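Local structure of trehalose-6-phosphate phosphatase (Candida albicans, 5DXF) at residues Leu315-Lys320 with Tyr418-Arg423; Val346-Glu351 with Thr431-Gly436; Thr366-Gln371 with Leu401-Val406; Arg423-Ala428 with Leu442-Cys447; Pro454-Glu459 with Lys483-Ala488. The protein belongs to glycosyltransferase family 20 and, in its N-terminal part, adopts the two-lobed GT-B architecture of paired Rossmann-like domains. One frame throughout, in Å; residues are numbered along the deposited sequence.

Interaction 1: residues Leu315-Lys320 with Tyr418-Arg423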
# COMPACT_ATOMS: atom_id res chain seq x y z
N LEU A 315 18.91 5.81 17.22
CA LEU A 315 17.95 6.62 16.47
C LEU A 315 17.11 7.49 17.39
O LEU A 315 16.53 8.49 16.96
CB LEU A 315 17.05 5.72 15.62
CG LEU A 315 17.79 4.75 14.69
CD1 LEU A 315 16.86 4.26 13.60
CD2 LEU A 315 19.04 5.37 14.08
N GLY A 316 17.05 7.12 18.67
CA GLY A 316 16.38 7.94 19.66
C GLY A 316 14.89 7.70 19.78
O GLY A 316 14.16 8.53 20.32
N VAL A 317 14.42 6.55 19.28
CA VAL A 317 13.02 6.20 19.41
C VAL A 317 12.67 5.97 20.88
O VAL A 317 11.56 6.29 21.31
CB VAL A 317 12.68 4.94 18.58
CG1 VAL A 317 11.25 4.48 18.84
CG2 VAL A 317 12.88 5.22 17.09
N GLU A 318 13.63 5.45 21.64
CA GLU A 318 13.42 5.15 23.05
C GLU A 318 13.00 6.37 23.88
O GLU A 318 12.06 6.30 24.67
CB GLU A 318 14.69 4.54 23.65
CG GLU A 318 14.55 3.07 24.03
CD GLU A 318 13.50 2.83 25.10
OE1 GLU A 318 13.23 3.76 25.89
OE2 GLU A 318 12.94 1.72 25.15
N GLU A 319 13.66 7.50 23.66
CA GLU A 319 13.33 8.71 24.41
C GLU A 319 11.92 9.14 24.11
O GLU A 319 11.17 9.51 25.00
CB GLU A 319 14.26 9.86 24.06
CG GLU A 319 15.48 9.49 23.25
CD GLU A 319 16.38 10.68 22.99
OE1 GLU A 319 17.51 10.48 22.50
OE2 GLU A 319 15.95 11.82 23.27
N LYS A 320 11.56 9.08 22.84
CA LYS A 320 10.22 9.44 22.43
C LYS A 320 9.17 8.52 23.03
O LYS A 320 8.15 8.98 23.51
CB LYS A 320 10.13 9.43 20.92
CG LYS A 320 11.34 10.04 20.25
CD LYS A 320 11.14 10.13 18.75
CE LYS A 320 11.55 11.49 18.23
NZ LYS A 320 12.55 11.36 17.14
N TYR A 418 6.81 8.11 14.43
CA TYR A 418 5.82 7.12 14.01
C TYR A 418 6.05 5.79 14.70
O TYR A 418 5.13 5.21 15.28
CB TYR A 418 5.87 6.95 12.49
CG TYR A 418 5.01 5.82 11.96
CD1 TYR A 418 3.62 5.89 12.04
CD2 TYR A 418 5.58 4.69 11.39
CE1 TYR A 418 2.83 4.86 11.55
CE2 TYR A 418 4.79 3.66 10.90
CZ TYR A 418 3.42 3.76 10.99
OH TYR A 418 2.64 2.74 10.51
N LEU A 419 7.29 5.30 14.64
CA LEU A 419 7.65 4.04 15.30
C LEU A 419 7.45 4.12 16.80
O LEU A 419 6.99 3.15 17.42
CB LEU A 419 9.09 3.67 14.98
CG LEU A 419 9.37 3.41 13.51
CD1 LEU A 419 10.76 2.82 13.33
CD2 LEU A 419 8.32 2.48 12.93
N ALA A 420 7.80 5.26 17.39
CA ALA A 420 7.49 5.53 18.79
C ALA A 420 6.02 5.29 19.02
O ALA A 420 5.64 4.46 19.83
CB ALA A 420 7.86 6.95 19.17
N LEU A 421 5.19 6.03 18.28
CA LEU A 421 3.74 5.91 18.35
C LEU A 421 3.25 4.46 18.31
O LEU A 421 2.40 4.06 19.11
CB LEU A 421 3.08 6.72 17.22
CG LEU A 421 3.04 8.24 17.40
CD1 LEU A 421 2.67 8.94 16.10
CD2 LEU A 421 2.06 8.62 18.50
N LEU A 422 3.80 3.67 17.39
CA LEU A 422 3.42 2.26 17.31
C LEU A 422 3.83 1.49 18.56
O LEU A 422 3.07 0.66 19.06
CB LEU A 422 4.02 1.61 16.06
CG LEU A 422 3.46 2.10 14.72
CD1 LEU A 422 4.07 1.32 13.57
CD2 LEU A 422 1.94 2.01 14.70
N ARG A 423 5.03 1.75 19.06
CA ARG A 423 5.52 1.05 20.25
C ARG A 423 4.74 1.40 21.52
O ARG A 423 4.44 0.51 22.32
CB ARG A 423 7.01 1.34 20.46
CG ARG A 423 7.94 0.40 19.71
CD ARG A 423 9.40 0.63 20.08
NE ARG A 423 9.63 0.40 21.51
CZ ARG A 423 10.73 0.76 22.16
NH1 ARG A 423 11.72 1.37 21.51
NH2 ARG A 423 10.84 0.51 23.46

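Interaction 2: residues Val346-Glu351 with Thr431-Gly436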
# COMPACT_ATOMS: atom_id res chain seq x y z
N VAL A 346 -11.40 5.28 8.00
CA VAL A 346 -11.22 6.08 9.20
C VAL A 346 -12.57 6.39 9.84
O VAL A 346 -12.71 6.39 11.07
CB VAL A 346 -10.47 7.40 8.89
CG1 VAL A 346 -10.32 8.24 10.15
CG2 VAL A 346 -9.11 7.10 8.29
N ILE A 347 -13.56 6.65 8.99
CA ILE A 347 -14.92 6.95 9.44
C ILE A 347 -15.50 5.81 10.28
O ILE A 347 -16.08 6.05 11.35
CB ILE A 347 -15.85 7.22 8.24
CG1 ILE A 347 -15.47 8.54 7.57
CG2 ILE A 347 -17.31 7.23 8.67
CD1 ILE A 347 -16.08 8.73 6.21
N GLN A 348 -15.34 4.58 9.80
CA GLN A 348 -15.83 3.41 10.52
C GLN A 348 -15.11 3.25 11.86
O GLN A 348 -15.72 2.85 12.85
CB GLN A 348 -15.66 2.15 9.67
CG GLN A 348 -16.62 2.05 8.49
CD GLN A 348 -16.30 3.03 7.38
OE1 GLN A 348 -15.14 3.33 7.11
NE2 GLN A 348 -17.34 3.54 6.73
N LYS A 349 -13.82 3.56 11.87
CA LYS A 349 -13.02 3.51 13.08
C LYS A 349 -13.55 4.50 14.12
O LYS A 349 -13.70 4.16 15.29
CB LYS A 349 -11.55 3.80 12.78
CG LYS A 349 -10.63 3.71 13.98
CD LYS A 349 -9.22 4.17 13.63
CE LYS A 349 -8.69 3.47 12.39
NZ LYS A 349 -7.26 3.81 12.13
N LEU A 350 -13.83 5.71 13.67
CA LEU A 350 -14.32 6.76 14.55
C LEU A 350 -15.73 6.48 15.06
O LEU A 350 -16.06 6.77 16.21
CB LEU A 350 -14.29 8.11 13.84
CG LEU A 350 -12.90 8.60 13.44
CD1 LEU A 350 -12.99 9.91 12.68
CD2 LEU A 350 -11.99 8.74 14.65
N GLU A 351 -16.57 5.90 14.20
CA GLU A 351 -17.93 5.54 14.60
C GLU A 351 -17.90 4.42 15.64
O GLU A 351 -18.57 4.50 16.67
CB GLU A 351 -18.75 5.13 13.38
CG GLU A 351 -19.35 6.31 12.63
CD GLU A 351 -19.75 5.97 11.21
OE1 GLU A 351 -20.35 6.84 10.54
OE2 GLU A 351 -19.47 4.84 10.76
N THR A 431 -9.35 -0.60 10.08
CA THR A 431 -10.76 -0.69 9.68
C THR A 431 -10.94 -0.51 8.18
O THR A 431 -12.01 -0.12 7.71
CB THR A 431 -11.60 0.36 10.42
OG1 THR A 431 -11.00 1.65 10.25
CG2 THR A 431 -11.68 0.04 11.90
N SER A 432 -9.88 -0.80 7.42
CA SER A 432 -9.88 -0.60 5.98
C SER A 432 -11.06 -1.27 5.28
O SER A 432 -11.34 -2.44 5.50
CB SER A 432 -8.57 -1.13 5.39
OG SER A 432 -7.47 -0.35 5.84
N VAL A 433 -11.75 -0.50 4.44
CA VAL A 433 -12.90 -1.00 3.69
C VAL A 433 -12.44 -1.91 2.55
O VAL A 433 -13.05 -2.95 2.29
CB VAL A 433 -13.75 0.16 3.13
CG1 VAL A 433 -14.63 -0.29 1.97
CG2 VAL A 433 -14.60 0.77 4.24
N ARG A 434 -11.36 -1.51 1.89
CA ARG A 434 -10.81 -2.26 0.77
C ARG A 434 -9.40 -1.81 0.42
O ARG A 434 -9.19 -0.66 0.03
CB ARG A 434 -11.73 -2.13 -0.45
CG ARG A 434 -11.27 -2.91 -1.67
CD ARG A 434 -12.43 -3.16 -2.62
NE ARG A 434 -11.99 -3.65 -3.93
CZ ARG A 434 -11.86 -4.93 -4.25
NH1 ARG A 434 -12.13 -5.87 -3.35
NH2 ARG A 434 -11.46 -5.28 -5.46
N ASP A 435 -8.43 -2.71 0.56
CA ASP A 435 -7.06 -2.41 0.16
C ASP A 435 -6.30 -3.66 -0.28
O ASP A 435 -6.74 -4.78 -0.03
CB ASP A 435 -6.30 -1.70 1.29
CG ASP A 435 -6.28 -2.51 2.59
OD1 ASP A 435 -6.45 -3.75 2.56
OD2 ASP A 435 -6.08 -1.89 3.65
N GLY A 436 -5.15 -3.45 -0.92
CA GLY A 436 -4.28 -4.55 -1.28
C GLY A 436 -3.59 -5.10 -0.05
O GLY A 436 -3.63 -6.30 0.21

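Interaction 3: residues Thr366-Gln371 with Leu401-Val406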
# COMPACT_ATOMS: atom_id res chain seq x y z
N THR A 366 -10.16 7.62 30.05
CA THR A 366 -8.94 6.82 30.07
C THR A 366 -8.47 6.32 28.71
O THR A 366 -7.35 5.82 28.59
CB THR A 366 -9.12 5.59 30.99
OG1 THR A 366 -10.38 4.96 30.71
CG2 THR A 366 -9.09 6.00 32.45
N VAL A 367 -9.30 6.45 27.68
CA VAL A 367 -8.90 5.99 26.35
C VAL A 367 -8.68 7.14 25.39
O VAL A 367 -9.56 7.98 25.19
CB VAL A 367 -9.93 5.03 25.75
CG1 VAL A 367 -9.43 4.48 24.42
CG2 VAL A 367 -10.21 3.90 26.70
N VAL A 368 -7.50 7.18 24.78
CA VAL A 368 -7.17 8.20 23.80
C VAL A 368 -6.89 7.57 22.44
O VAL A 368 -6.04 6.69 22.32
CB VAL A 368 -5.96 9.04 24.23
CG1 VAL A 368 -5.55 9.99 23.12
CG2 VAL A 368 -6.28 9.81 25.51
N LEU A 369 -7.61 8.03 21.42
CA LEU A 369 -7.40 7.56 20.05
C LEU A 369 -6.50 8.54 19.30
O LEU A 369 -6.86 9.70 19.12
CB LEU A 369 -8.74 7.39 19.32
CG LEU A 369 -8.75 6.80 17.91
CD1 LEU A 369 -10.00 5.97 17.67
CD2 LEU A 369 -8.64 7.89 16.86
N ILE A 370 -5.34 8.07 18.87
CA ILE A 370 -4.42 8.90 18.10
C ILE A 370 -4.44 8.49 16.63
O ILE A 370 -4.06 7.37 16.28
CB ILE A 370 -2.98 8.82 18.64
CG1 ILE A 370 -2.92 9.39 20.05
CG2 ILE A 370 -2.02 9.57 17.72
CD1 ILE A 370 -1.64 9.05 20.79
N GLN A 371 -4.90 9.40 15.78
CA GLN A 371 -4.95 9.15 14.34
C GLN A 371 -4.07 10.14 13.59
O GLN A 371 -4.28 11.35 13.66
CB GLN A 371 -6.40 9.24 13.83
CG GLN A 371 -6.56 8.83 12.37
CD GLN A 371 -6.33 7.34 12.16
OE1 GLN A 371 -6.61 6.53 13.03
NE2 GLN A 371 -5.80 6.99 10.99
N LEU A 401 -10.87 19.63 29.33
CA LEU A 401 -9.69 20.48 29.19
C LEU A 401 -8.40 19.68 29.30
O LEU A 401 -7.40 20.01 28.64
CB LEU A 401 -9.72 21.60 30.23
CG LEU A 401 -10.89 22.59 30.11
CD1 LEU A 401 -12.15 22.10 30.82
CD2 LEU A 401 -10.48 23.98 30.59
N ASN A 402 -8.42 18.63 30.11
CA ASN A 402 -7.23 17.82 30.34
C ASN A 402 -7.25 16.50 29.56
O ASN A 402 -6.21 15.84 29.43
CB ASN A 402 -7.09 17.52 31.84
CG ASN A 402 -7.00 18.79 32.67
OD1 ASN A 402 -7.88 19.08 33.48
ND2 ASN A 402 -5.92 19.54 32.48
N HIS A 403 -8.41 16.12 29.05
CA HIS A 403 -8.53 14.89 28.28
C HIS A 403 -9.18 15.09 26.91
O HIS A 403 -10.30 15.60 26.81
CB HIS A 403 -9.32 13.83 29.06
CG HIS A 403 -9.45 12.53 28.34
ND1 HIS A 403 -10.67 11.94 28.07
CD2 HIS A 403 -8.51 11.70 27.83
CE1 HIS A 403 -10.48 10.81 27.43
NE2 HIS A 403 -9.18 10.63 27.27
N THR A 404 -8.47 14.67 25.87
CA THR A 404 -8.99 14.71 24.51
C THR A 404 -8.97 13.31 23.90
O THR A 404 -7.91 12.77 23.59
CB THR A 404 -8.17 15.67 23.61
OG1 THR A 404 -8.22 16.99 24.16
CG2 THR A 404 -8.73 15.69 22.20
N PRO A 405 -10.16 12.71 23.75
CA PRO A 405 -10.36 11.33 23.27
C PRO A 405 -9.73 11.06 21.91
O PRO A 405 -9.06 10.03 21.75
CB PRO A 405 -11.89 11.21 23.19
CG PRO A 405 -12.39 12.20 24.17
CD PRO A 405 -11.44 13.35 24.10
N VAL A 406 -9.94 11.95 20.94
CA VAL A 406 -9.36 11.77 19.61
C VAL A 406 -8.33 12.84 19.27
O VAL A 406 -8.63 14.04 19.31
CB VAL A 406 -10.44 11.77 18.51
CG1 VAL A 406 -9.80 11.55 17.15
CG2 VAL A 406 -11.47 10.69 18.79

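Interaction 4: residues Arg423-Ala428 with Leu442-Cys447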
# COMPACT_ATOMS: atom_id res chain seq x y z
N ARG A 423 5.03 1.75 19.06
CA ARG A 423 5.52 1.05 20.25
C ARG A 423 4.74 1.40 21.52
O ARG A 423 4.44 0.51 22.32
CB ARG A 423 7.01 1.34 20.46
CG ARG A 423 7.94 0.40 19.71
CD ARG A 423 9.40 0.63 20.08
NE ARG A 423 9.63 0.40 21.51
CZ ARG A 423 10.73 0.76 22.16
NH1 ARG A 423 11.72 1.37 21.51
NH2 ARG A 423 10.84 0.51 23.46
N VAL A 424 4.40 2.67 21.72
CA VAL A 424 3.68 3.07 22.93
C VAL A 424 2.22 2.61 22.87
O VAL A 424 1.52 2.59 23.89
CB VAL A 424 3.71 4.61 23.15
CG1 VAL A 424 3.26 4.98 24.57
CG2 VAL A 424 5.11 5.16 22.89
N ALA A 425 1.76 2.23 21.68
CA ALA A 425 0.36 1.86 21.49
C ALA A 425 -0.08 0.68 22.35
O ALA A 425 0.61 -0.34 22.42
CB ALA A 425 0.11 1.56 20.03
N ASP A 426 -1.21 0.82 23.02
CA ASP A 426 -1.83 -0.27 23.72
C ASP A 426 -2.81 -1.00 22.81
O ASP A 426 -3.28 -2.08 23.11
CB ASP A 426 -2.54 0.24 24.98
CG ASP A 426 -1.59 0.91 25.96
OD1 ASP A 426 -0.76 0.21 26.58
OD2 ASP A 426 -1.68 2.14 26.11
N LEU A 427 -3.12 -0.38 21.68
CA LEU A 427 -4.02 -0.96 20.70
C LEU A 427 -3.69 -0.50 19.29
O LEU A 427 -3.21 0.60 19.09
CB LEU A 427 -5.46 -0.60 21.02
CG LEU A 427 -6.56 -1.59 20.66
CD1 LEU A 427 -7.86 -0.88 20.40
CD2 LEU A 427 -6.19 -2.44 19.47
N ALA A 428 -3.98 -1.34 18.32
CA ALA A 428 -3.92 -0.95 16.94
C ALA A 428 -5.27 -1.30 16.36
O ALA A 428 -5.79 -2.36 16.64
CB ALA A 428 -2.83 -1.68 16.22
N LEU A 442 1.37 -4.75 10.04
CA LEU A 442 2.60 -5.54 10.12
C LEU A 442 3.67 -4.81 10.93
O LEU A 442 4.26 -5.38 11.86
CB LEU A 442 3.11 -5.84 8.71
CG LEU A 442 2.11 -6.43 7.71
CD1 LEU A 442 2.71 -6.50 6.32
CD2 LEU A 442 1.64 -7.80 8.17
N GLU A 443 3.91 -3.55 10.58
CA GLU A 443 4.86 -2.71 11.32
C GLU A 443 4.52 -2.65 12.81
O GLU A 443 5.41 -2.73 13.66
CB GLU A 443 4.90 -1.30 10.73
CG GLU A 443 5.88 -1.16 9.58
CD GLU A 443 5.57 0.03 8.69
OE1 GLU A 443 6.40 0.33 7.79
OE2 GLU A 443 4.51 0.66 8.87
N PHE A 444 3.23 -2.51 13.11
CA PHE A 444 2.75 -2.50 14.48
C PHE A 444 3.08 -3.80 15.20
O PHE A 444 3.55 -3.79 16.35
CB PHE A 444 1.24 -2.25 14.52
CG PHE A 444 0.60 -2.51 15.86
CD1 PHE A 444 0.64 -1.54 16.85
CD2 PHE A 444 -0.04 -3.71 16.12
CE1 PHE A 444 0.05 -1.77 18.08
CE2 PHE A 444 -0.62 -3.95 17.35
CZ PHE A 444 -0.58 -2.98 18.33
N VAL A 445 2.83 -4.92 14.53
CA VAL A 445 3.11 -6.23 15.11
C VAL A 445 4.59 -6.35 15.43
O VAL A 445 4.96 -6.86 16.49
CB VAL A 445 2.67 -7.38 14.18
CG1 VAL A 445 3.17 -8.71 14.70
CG2 VAL A 445 1.15 -7.41 14.04
N ILE A 446 5.45 -5.88 14.53
CA ILE A 446 6.88 -5.85 14.82
C ILE A 446 7.17 -5.00 16.05
O ILE A 446 7.93 -5.41 16.95
CB ILE A 446 7.72 -5.30 13.64
CG1 ILE A 446 7.66 -6.24 12.44
CG2 ILE A 446 9.16 -5.09 14.07
CD1 ILE A 446 8.54 -5.77 11.30
N CYS A 447 6.56 -3.83 16.10
CA CYS A 447 6.79 -2.87 17.18
C CYS A 447 6.26 -3.35 18.52
O CYS A 447 6.58 -2.77 19.56
CB CYS A 447 6.16 -1.52 16.83
SG CYS A 447 7.02 -0.60 15.54

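Interaction 5: residues Pro454-Glu459 with Lys483-Ala488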
# COMPACT_ATOMS: atom_id res chain seq x y z
N PRO A 454 -2.41 -5.70 21.55
CA PRO A 454 -3.32 -6.32 20.58
C PRO A 454 -3.58 -5.52 19.29
O PRO A 454 -3.60 -4.28 19.27
CB PRO A 454 -4.62 -6.48 21.37
CG PRO A 454 -4.55 -5.46 22.43
CD PRO A 454 -3.10 -5.39 22.81
N LEU A 455 -3.78 -6.28 18.22
CA LEU A 455 -4.13 -5.74 16.92
C LEU A 455 -5.52 -6.20 16.51
O LEU A 455 -5.82 -7.40 16.51
CB LEU A 455 -3.11 -6.18 15.87
CG LEU A 455 -3.55 -6.00 14.42
CD1 LEU A 455 -3.63 -4.53 14.05
CD2 LEU A 455 -2.62 -6.75 13.47
N ILE A 456 -6.38 -5.25 16.18
CA ILE A 456 -7.70 -5.55 15.65
C ILE A 456 -7.72 -5.26 14.16
O ILE A 456 -7.33 -4.17 13.72
CB ILE A 456 -8.81 -4.76 16.36
CG1 ILE A 456 -8.71 -4.95 17.88
CG2 ILE A 456 -10.18 -5.19 15.87
CD1 ILE A 456 -9.83 -4.30 18.65
N LEU A 457 -8.17 -6.24 13.38
CA LEU A 457 -8.05 -6.20 11.93
C LEU A 457 -9.40 -6.33 11.24
O LEU A 457 -10.21 -7.19 11.59
CB LEU A 457 -7.09 -7.30 11.46
CG LEU A 457 -6.15 -6.96 10.31
CD1 LEU A 457 -5.38 -5.70 10.64
CD2 LEU A 457 -5.20 -8.11 10.03
N SER A 458 -9.63 -5.47 10.26
CA SER A 458 -10.83 -5.55 9.44
C SER A 458 -10.73 -6.82 8.60
O SER A 458 -9.65 -7.16 8.12
CB SER A 458 -10.98 -4.32 8.54
OG SER A 458 -12.00 -4.49 7.58
N GLU A 459 -11.85 -7.52 8.43
CA GLU A 459 -11.84 -8.75 7.66
C GLU A 459 -11.77 -8.46 6.17
O GLU A 459 -11.54 -9.36 5.36
CB GLU A 459 -13.07 -9.59 7.98
CG GLU A 459 -14.39 -8.92 7.61
CD GLU A 459 -15.59 -9.73 8.06
OE1 GLU A 459 -15.52 -10.35 9.14
OE2 GLU A 459 -16.60 -9.75 7.32
N LYS A 483 -17.52 -3.55 20.97
CA LYS A 483 -17.39 -4.77 21.76
C LYS A 483 -15.99 -5.37 21.65
O LYS A 483 -15.39 -5.78 22.65
CB LYS A 483 -18.43 -5.80 21.32
CG LYS A 483 -19.86 -5.50 21.76
CD LYS A 483 -20.86 -6.31 20.95
CE LYS A 483 -22.08 -6.69 21.77
NZ LYS A 483 -22.78 -5.49 22.32
N THR A 484 -15.46 -5.40 20.43
CA THR A 484 -14.14 -5.96 20.16
C THR A 484 -13.04 -5.15 20.83
O THR A 484 -12.10 -5.72 21.38
CB THR A 484 -13.86 -6.02 18.65
OG1 THR A 484 -14.94 -6.68 17.98
CG2 THR A 484 -12.57 -6.78 18.38
N ILE A 485 -13.16 -3.83 20.79
CA ILE A 485 -12.19 -2.95 21.43
C ILE A 485 -12.17 -3.20 22.94
O ILE A 485 -11.10 -3.34 23.55
CB ILE A 485 -12.49 -1.47 21.14
CG1 ILE A 485 -12.15 -1.13 19.68
CG2 ILE A 485 -11.72 -0.56 22.08
CD1 ILE A 485 -12.71 0.19 19.22
N ASN A 486 -13.36 -3.27 23.54
CA ASN A 486 -13.46 -3.60 24.96
C ASN A 486 -12.81 -4.95 25.27
O ASN A 486 -12.08 -5.08 26.26
CB ASN A 486 -14.92 -3.60 25.42
CG ASN A 486 -15.07 -3.93 26.89
OD1 ASN A 486 -14.79 -3.11 27.76
ND2 ASN A 486 -15.50 -5.16 27.18
N ASP A 487 -13.08 -5.94 24.43
CA ASP A 487 -12.52 -7.28 24.62
C ASP A 487 -10.99 -7.29 24.53
O ASP A 487 -10.32 -7.96 25.32
CB ASP A 487 -13.08 -8.25 23.58
CG ASP A 487 -14.49 -8.69 23.90
OD1 ASP A 487 -15.10 -8.13 24.84
OD2 ASP A 487 -15.00 -9.60 23.21
N ALA A 488 -10.45 -6.54 23.58
CA ALA A 488 -9.01 -6.51 23.34
C ALA A 488 -8.29 -5.76 24.45
O ALA A 488 -7.18 -6.13 24.83
CB ALA A 488 -8.72 -5.87 21.99

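Interaction 1: residues Leu315-Lys320 with Tyr418-Arg423
The guanidinium of Arg423 is met at its edge: Glu318 OE2 lies nearly in its plane, 3.0 Å from Arg423 NH2, with the N-H directed at it at 162°. The carboxylate is not coplanar with its partner. The two planes stand 63° apart, and NH2 arrives from above the carboxylate plane. Only NH2 bonds OE2 in this salt bridge, since Arg423 NH1 stays 3.9 Å from Glu318 OE2 and bonds the carbonyl oxygen of Ala310 instead, so that two groups fix the rotation of the guanidinium. On the Tyr418 ring, Leu422 CG of the same helix sits over one face, offset toward the rim; Arg337 makes a cation-pi contact with this ring, and Tyr418 OH bonds Glu443.

Glu318 starts out away from the facing helix, and a bend at chi2 (-62°) returns its carboxylate to cross the arginine at about a right angle. Below the salt bridge the contact is apolar. Val317 CG1, anti to its backbone N, rests against the backbone of the other helix, 3.8 Å from Ala420 N and 4.2 Å from Ala420 CB. One turn on, Lys320 CB meets Ala420 CB at 3.8 Å, while the rest of the lysine leads off to a salt bridge with Glu416. The small alanine thus receives both Val317 and Lys320.

Gly316 occupies the N-cap position of helix 317-327, whose first turn lies here against helix 415-424; Val321 and Leu324 continue the packing on Ala420, and helices 303-311 and 439-447 flank the same arginine-bearing helix.

Interaction 2: residues Val346-Glu351 with Thr431-Gly436
In the second Rossmann-like domain of this GT-B protein, the loop that leaves parallel strand 428-430 passes beside the start of helix 346-359, the helix that follows strand 332-339. Thr431 is the main point of contact. Its CB points toward the helix, and chi1 of 52° sets OG1 in the crowded position between backbone N and carbonyl carbon, with CG2 anti to the carbonyl carbon. The side chain straddles Lys349 from this pose: Thr431 OG1 is 3.4 Å from Lys349 CB, and Thr431 CG2 is 3.9 Å from the same Lys349 CB. The hydroxyl has its polar partner in the carbonyl oxygen of Gly345, just ahead of the helix, so a loop side chain is tied to the helix start.

Lys349 crosses the threonine at about a right angle. CG is anti to the backbone N, and a bend at chi3 (-52°) carries the chain along the hydroxyl, placing Lys349 CE 3.6 Å from Thr431 OG1. The ammonium goes on to Asp338 and Gln371, a buried positive charge that a carboxylate probably balances.

Farther along the loop, Ser432 OG gives a weak hydrogen bond to Asp435 OD2 over 3.0 Å, and that carboxylate also pairs with Arg344. Arg434 reaches across to the carbonyl oxygen of Phe160 and to Tyr162 in the other lobe. Back at the helix, Gln348 folds at chi2 (71°) so that its amide end turns to the loop, where Gln348 OE1 touches Val433 CG2 at 3.9 Å, the two side chains crossing nearly perpendicularly.

Interaction 3: residues Thr366-Gln371 with Leu401-Val406
Leu369 N donates to Pro405 O across 2.5 Å, nearly along the C=O axis (177°) and with the N-H well aligned at 162°. Leu369 also bonds the backbone of Leu407, and these bonds to the residues before and after Val406 make Leu369-Val406 a parallel bridge. In addition, Pro405 O takes the CA-H of Val368, and Val406 CA makes a C-H contact to Leu369 O at 3.3 Å. The bridged side chains fall on the same face of the sheet, side by side and pointing the same way, with both first branches anti to the backbone N; Leu369 CD2 meets Val406 CG1 at 3.9 Å.

Before the bridge, the incoming loop is held by His403. With CG anti to the backbone N, its ring reaches the strand edge-on. His403 NE2 makes a weak, bent hydrogen bond of 3.4 Å to Val367 O, and Val368 CG2 lies near the ring plane, 3.5 Å from His403 NE2. Val368 and His403 slide past each other in opposite directions, and Val368 CG1 rests 3.7 Å from Thr404 O, so the valine fits between histidine and loop backbone.

In the next shell, Asn400 OD1 accepts from the backbone N-H of both Asn402 and His403, which probably steadies the turn that presents the ring. Asn395 OD1 takes Val406 N.

Strand 367-374 is the middle one of three, with 332-339 along its far side; helix 381-398 links 367-374 to 406-409 in a beta-alpha-beta crossover. Phe353 of helix 346-359 and Ile391 of helix 381-398 pack on the face bearing Leu369 and Val406.

Interaction 4: residues Arg423-Ala428 with Leu442-Cys447
Aromatic contacts come first. The Phe444 ring, set with CG anti to the backbone N (chi1 168°), extends from its helix to the chain that runs into strand 428-430. Ala428 CB sits over the centre of one ring face, only 5° off the ring normal, a CH-pi contact over the face. Ala425 CB comes instead to the edge, near the ring plane, 3.9 Å from Phe444 CE1. Two alanines thus frame one phenylalanine, one over a face and one at the edge.

The second kind is van der Waals contact of the arginine stem at the end of helix 415-424. Arg423 CG lies 3.9 Å from Cys447 CB and 3.5 Å from Cys447 O, so the stem of this arginine, and not its charged end, serves this helix. Polar groups of this chain bond other parts of the domain: Ala425 O accepts from Ser453, and Asp426 OD2 takes the N-H of Leu333.

Ala428 also bonds by its backbone to Pro454, just before the adjacent strand 455-458, and to Ile456 within it. Strand 428-430, helix 439-447 and strand 455-458 form a beta-alpha-beta crossover, the repeating unit of a Rossmann-like domain, with Phe444 packed between helix and sheet.

Interaction 5: residues Pro454-Glu459 with Lys483-Ala488
Ile456 has CG1 anti to the carbonyl carbon (chi1 -53°) and a fully extended chi2 of -175°, which drives CD1 straight from the strand into the helix. Thr484 answers with CG2 anti to its backbone N, turning the methyl to the strand and OG1 to its own helix, where the hydroxyl bonds Gly480 O.

The CD1 tip is the hub of the contact. It lies 3.7 Å from Thr484 CG2 and 3.9 Å from Ala488 CB, one turn later, and Ile485 CG1 closes on Ile456 CD1 at 4.1 Å. The second branch joins in: Ile456 CG2 approaches Thr484 CG2 at 3.8 Å, the two side chains sliding past each other in opposite directions. At the strand's start Pro454 adds its ring, with CG 3.6 Å from Ala488 O and CB 4.2 Å from Ala488 CB.

The helix segment runs nearly antiparallel to the strand, 156° between their directions; the axes of strand 455-458 and helix segment 483-488 approach to 9.6 Å. Strand 455-458 lies between 428-430 and 471-473, and alternate residues face opposite ways: Leu455 packs on Phe444 of helix 439-447 while Ile456 takes helix 478-489.

With no hydrogen bond across the segments, helix and strand are joined mainly by carbon contacts, with carbonyl oxygens touched but not bonded, consistent with a largely hydrophobic interface.

Overall arrangement
All five contacts lie in the second Rossmann-like domain. Interaction 1 is partly buried and alone has a salt bridge between its segments; the others are buried. It shares Arg423 and helix 415-424 with interaction 4, its charged end used in one and its stem in the other. Interaction 3 is backbone strand pairing, whereas 4 and 5 are apolar helix-to-sheet contacts on opposite faces of one three-stranded sheet. Interaction 2 lies at a strand's exit, where a loop meets a helix start, and is tied through side-chain hydrogen bonds to interaction 3 on one hand and interaction 5 on the other.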